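Local coordinates for protein 2-aminomuconate 6-semialdehyde dehydrogenase (Burkholderia cenocepacia, PDB 4U3W) that probably oxidises 2-aminomuconate 6-semialdehyde to 2-aminomuconate with NAD+ as a member of the aldehyde dehydrogenase family, at residues G30-S35 / L207-M212. Sequence-based numbering, arbitrary orientation.
Sequences GEFVAS and LLAEVM
The ring of Phe32 meets helix 203-214 with its far end: the backbone N of Glu210 lies in the ring plane at the edge, 3.6 Å from Phe32 CZ, while Ala209 CB and Glu210 CG approach obliquely. Ala209 CB sits 3.8 Å from Phe32 CE1, and Glu210 CG comes within 3.6 Å of Phe32 CZ. The CE1–CZ end of the ring thus touches the Ala209 methyl, the Glu210 CG methylene and the Glu210 backbone N. Phe32 CG stands anti to its own carbonyl carbon (chi1 -71°), and the ring reaches toward the helix across a Phe32 CA to Ala209 CA separation of 8.7 Å. Glu210 crosses the phenylalanine at about a right angle, its carboxylate plane turned 85° from the ring. Beyond CG its chain runs extended, and OE1 is in a salt bridge with Arg98. No hydrogen bond joins the two segments. Tyr27, on the neighbouring strand 23-28, meets the Phe32 ring at about 55° and also touches Ala209. The contact is a small strand-on-helix packing in the aldehyde dehydrogenase fold, setting strand 31-33, outermost within this chain in the N-terminal four-stranded sheet, against the helix of a beta-alpha-beta crossover between parallel strands 192-196 and 222-224.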
ATOM      1  N   GLY A  30     -28.487   6.641  25.320  1.00 33.31           N
ATOM      2  CA  GLY A  30     -29.711   6.193  24.686  1.00 35.02           C
ATOM      3  C   GLY A  30     -30.965   6.972  25.020  1.00 35.15           C
ATOM      4  O   GLY A  30     -32.046   6.584  24.611  1.00 36.04           O
ATOM      5  N   GLU A  31     -30.847   8.107  25.692  1.00 33.56           N
ATOM      6  CA  GLU A  31     -32.034   8.956  25.900  1.00 30.65           C
ATOM      7  C   GLU A  31     -31.733  10.459  25.886  1.00 29.50           C
ATOM      8  O   GLU A  31     -30.629  10.882  26.208  1.00 27.68           O
ATOM      9  CB  GLU A  31     -32.709   8.612  27.248  1.00 36.20           C
ATOM     10  CG  GLU A  31     -31.800   8.774  28.430  1.00 38.75           C
ATOM     11  CD  GLU A  31     -32.500   8.609  29.833  1.00 57.91           C
ATOM     12  OE1 GLU A  31     -33.752   8.540  29.939  1.00 58.98           O
ATOM     13  OE2 GLU A  31     -31.773   8.560  30.844  1.00 55.20           O
ATOM     14  N   PHE A  32     -32.736  11.262  25.523  1.00 28.84           N
ATOM     15  CA  PHE A  32     -32.644  12.698  25.644  1.00 30.42           C
ATOM     16  C   PHE A  32     -32.859  13.094  27.089  1.00 33.24           C
ATOM     17  O   PHE A  32     -33.718  12.505  27.780  1.00 34.04           O
ATOM     18  CB  PHE A  32     -33.653  13.375  24.732  1.00 28.48           C
ATOM     19  CG  PHE A  32     -33.277  13.246  23.244  1.00 30.08           C
ATOM     20  CD1 PHE A  32     -32.386  14.140  22.662  1.00 27.61           C
ATOM     21  CD2 PHE A  32     -33.777  12.188  22.486  1.00 30.59           C
ATOM     22  CE1 PHE A  32     -31.999  14.005  21.272  1.00 29.61           C
ATOM     23  CE2 PHE A  32     -33.411  12.045  21.145  1.00 32.72           C
ATOM     24  CZ  PHE A  32     -32.535  12.956  20.526  1.00 30.19           C
ATOM     25  N   VAL A  33     -32.041  14.047  27.550  1.00 30.23           N
ATOM     26  CA  VAL A  33     -32.040  14.474  28.962  1.00 31.26           C
ATOM     27  C   VAL A  33     -31.764  15.972  28.967  1.00 31.36           C
ATOM     28  O   VAL A  33     -30.907  16.431  28.210  1.00 26.21           O
ATOM     29  CB  VAL A  33     -30.991  13.701  29.853  1.00 37.35           C
ATOM     30  CG1 VAL A  33     -31.295  12.199  29.893  1.00 39.32           C
ATOM     31  CG2 VAL A  33     -29.544  13.914  29.376  1.00 33.56           C
ATOM     32  N   ALA A  34     -32.517  16.732  29.765  1.00 26.99           N
ATOM     33  CA  ALA A  34     -32.251  18.159  29.948  1.00 27.94           C
ATOM     34  C   ALA A  34     -31.118  18.367  30.941  1.00 26.83           C
ATOM     35  O   ALA A  34     -30.448  17.418  31.320  1.00 25.69           O
ATOM     36  CB  ALA A  34     -33.549  18.913  30.429  1.00 23.98           C
ATOM     37  N   SER A  35     -30.813  19.615  31.279  1.00 27.78           N
ATOM     38  CA  SER A  35     -29.932  19.851  32.442  1.00 29.56           C
ATOM     39  C   SER A  35     -30.487  21.064  33.190  1.00 27.04           C
ATOM     40  O   SER A  35     -31.553  21.544  32.838  1.00 27.31           O
ATOM     41  CB  SER A  35     -28.474  20.028  32.005  1.00 32.43           C
ATOM     42  OG  SER A  35     -28.351  21.068  31.035  1.00 30.65           O
ATOM     43  N   LEU A 207     -30.824  16.753  15.603  1.00 27.80           N
ATOM     44  CA  LEU A 207     -31.564  15.872  14.691  1.00 25.44           C
ATOM     45  C   LEU A 207     -30.766  14.632  14.434  1.00 24.59           C
ATOM     46  O   LEU A 207     -31.325  13.503  14.305  1.00 28.34           O
ATOM     47  CB  LEU A 207     -31.861  16.609  13.354  1.00 24.54           C
ATOM     48  CG  LEU A 207     -32.895  17.729  13.476  1.00 32.12           C
ATOM     49  CD1 LEU A 207     -33.174  18.317  12.095  1.00 29.87           C
ATOM     50  CD2 LEU A 207     -34.154  17.130  14.052  1.00 34.22           C
ATOM     51  N   LEU A 208     -29.443  14.797  14.350  1.00 25.07           N
ATOM     52  CA  LEU A 208     -28.590  13.594  14.152  1.00 25.79           C
ATOM     53  C   LEU A 208     -28.741  12.605  15.348  1.00 27.85           C
ATOM     54  O   LEU A 208     -28.844  11.366  15.170  1.00 27.02           O
ATOM     55  CB  LEU A 208     -27.124  13.981  13.941  1.00 24.47           C
ATOM     56  CG  LEU A 208     -26.150  12.802  13.691  1.00 27.97           C
ATOM     57  CD1 LEU A 208     -26.557  12.062  12.403  1.00 30.40           C
ATOM     58  CD2 LEU A 208     -24.682  13.265  13.540  1.00 27.78           C
ATOM     59  N   ALA A 209     -28.771  13.141  16.564  1.00 25.49           N
ATOM     60  CA  ALA A 209     -29.046  12.297  17.726  1.00 24.93           C
ATOM     61  C   ALA A 209     -30.387  11.559  17.599  1.00 25.22           C
ATOM     62  O   ALA A 209     -30.457  10.401  17.961  1.00 29.60           O
ATOM     63  CB  ALA A 209     -29.042  13.179  19.061  1.00 25.03           C
ATOM     64  N   GLU A 210     -31.443  12.240  17.119  1.00 25.22           N
ATOM     65  CA  GLU A 210     -32.741  11.574  16.913  1.00 28.53           C
ATOM     66  C   GLU A 210     -32.629  10.420  15.927  1.00 27.57           C
ATOM     67  O   GLU A 210     -33.257   9.346  16.098  1.00 28.10           O
ATOM     68  CB  GLU A 210     -33.789  12.581  16.388  1.00 30.34           C
ATOM     69  CG  GLU A 210     -34.085  13.670  17.398  1.00 31.25           C
ATOM     70  CD  GLU A 210     -35.156  14.647  16.946  1.00 37.11           C
ATOM     71  OE1 GLU A 210     -35.896  14.338  15.985  1.00 38.86           O
ATOM     72  OE2 GLU A 210     -35.281  15.726  17.580  1.00 40.43           O
ATOM     73  N   VAL A 211     -31.828  10.621  14.889  1.00 29.17           N
ATOM     74  CA  VAL A 211     -31.611   9.539  13.910  1.00 29.20           C
ATOM     75  C   VAL A 211     -30.875   8.361  14.571  1.00 31.56           C
ATOM     76  O   VAL A 211     -31.284   7.189  14.387  1.00 30.99           O
ATOM     77  CB  VAL A 211     -30.847  10.048  12.635  1.00 25.39           C
ATOM     78  CG1 VAL A 211     -30.421   8.830  11.765  1.00 25.61           C
ATOM     79  CG2 VAL A 211     -31.772  10.964  11.837  1.00 28.75           C
ATOM     80  N   MET A 212     -29.802   8.651  15.321  1.00 30.38           N
ATOM     81  CA  MET A 212     -29.083   7.629  16.103  1.00 32.53           C
ATOM     82  C   MET A 212     -30.049   6.797  16.954  1.00 34.18           C
ATOM     83  O   MET A 212     -29.952   5.565  17.028  1.00 33.80           O
ATOM     84  CB  MET A 212     -28.020   8.257  17.071  1.00 28.10           C
ATOM     85  CG  MET A 212     -26.930   9.109  16.370  1.00 28.60           C
ATOM     86  SD  MET A 212     -25.963   8.063  15.212  1.00 37.31           S
ATOM     87  CE  MET A 212     -24.729   9.233  14.639  1.00 27.04           C
TER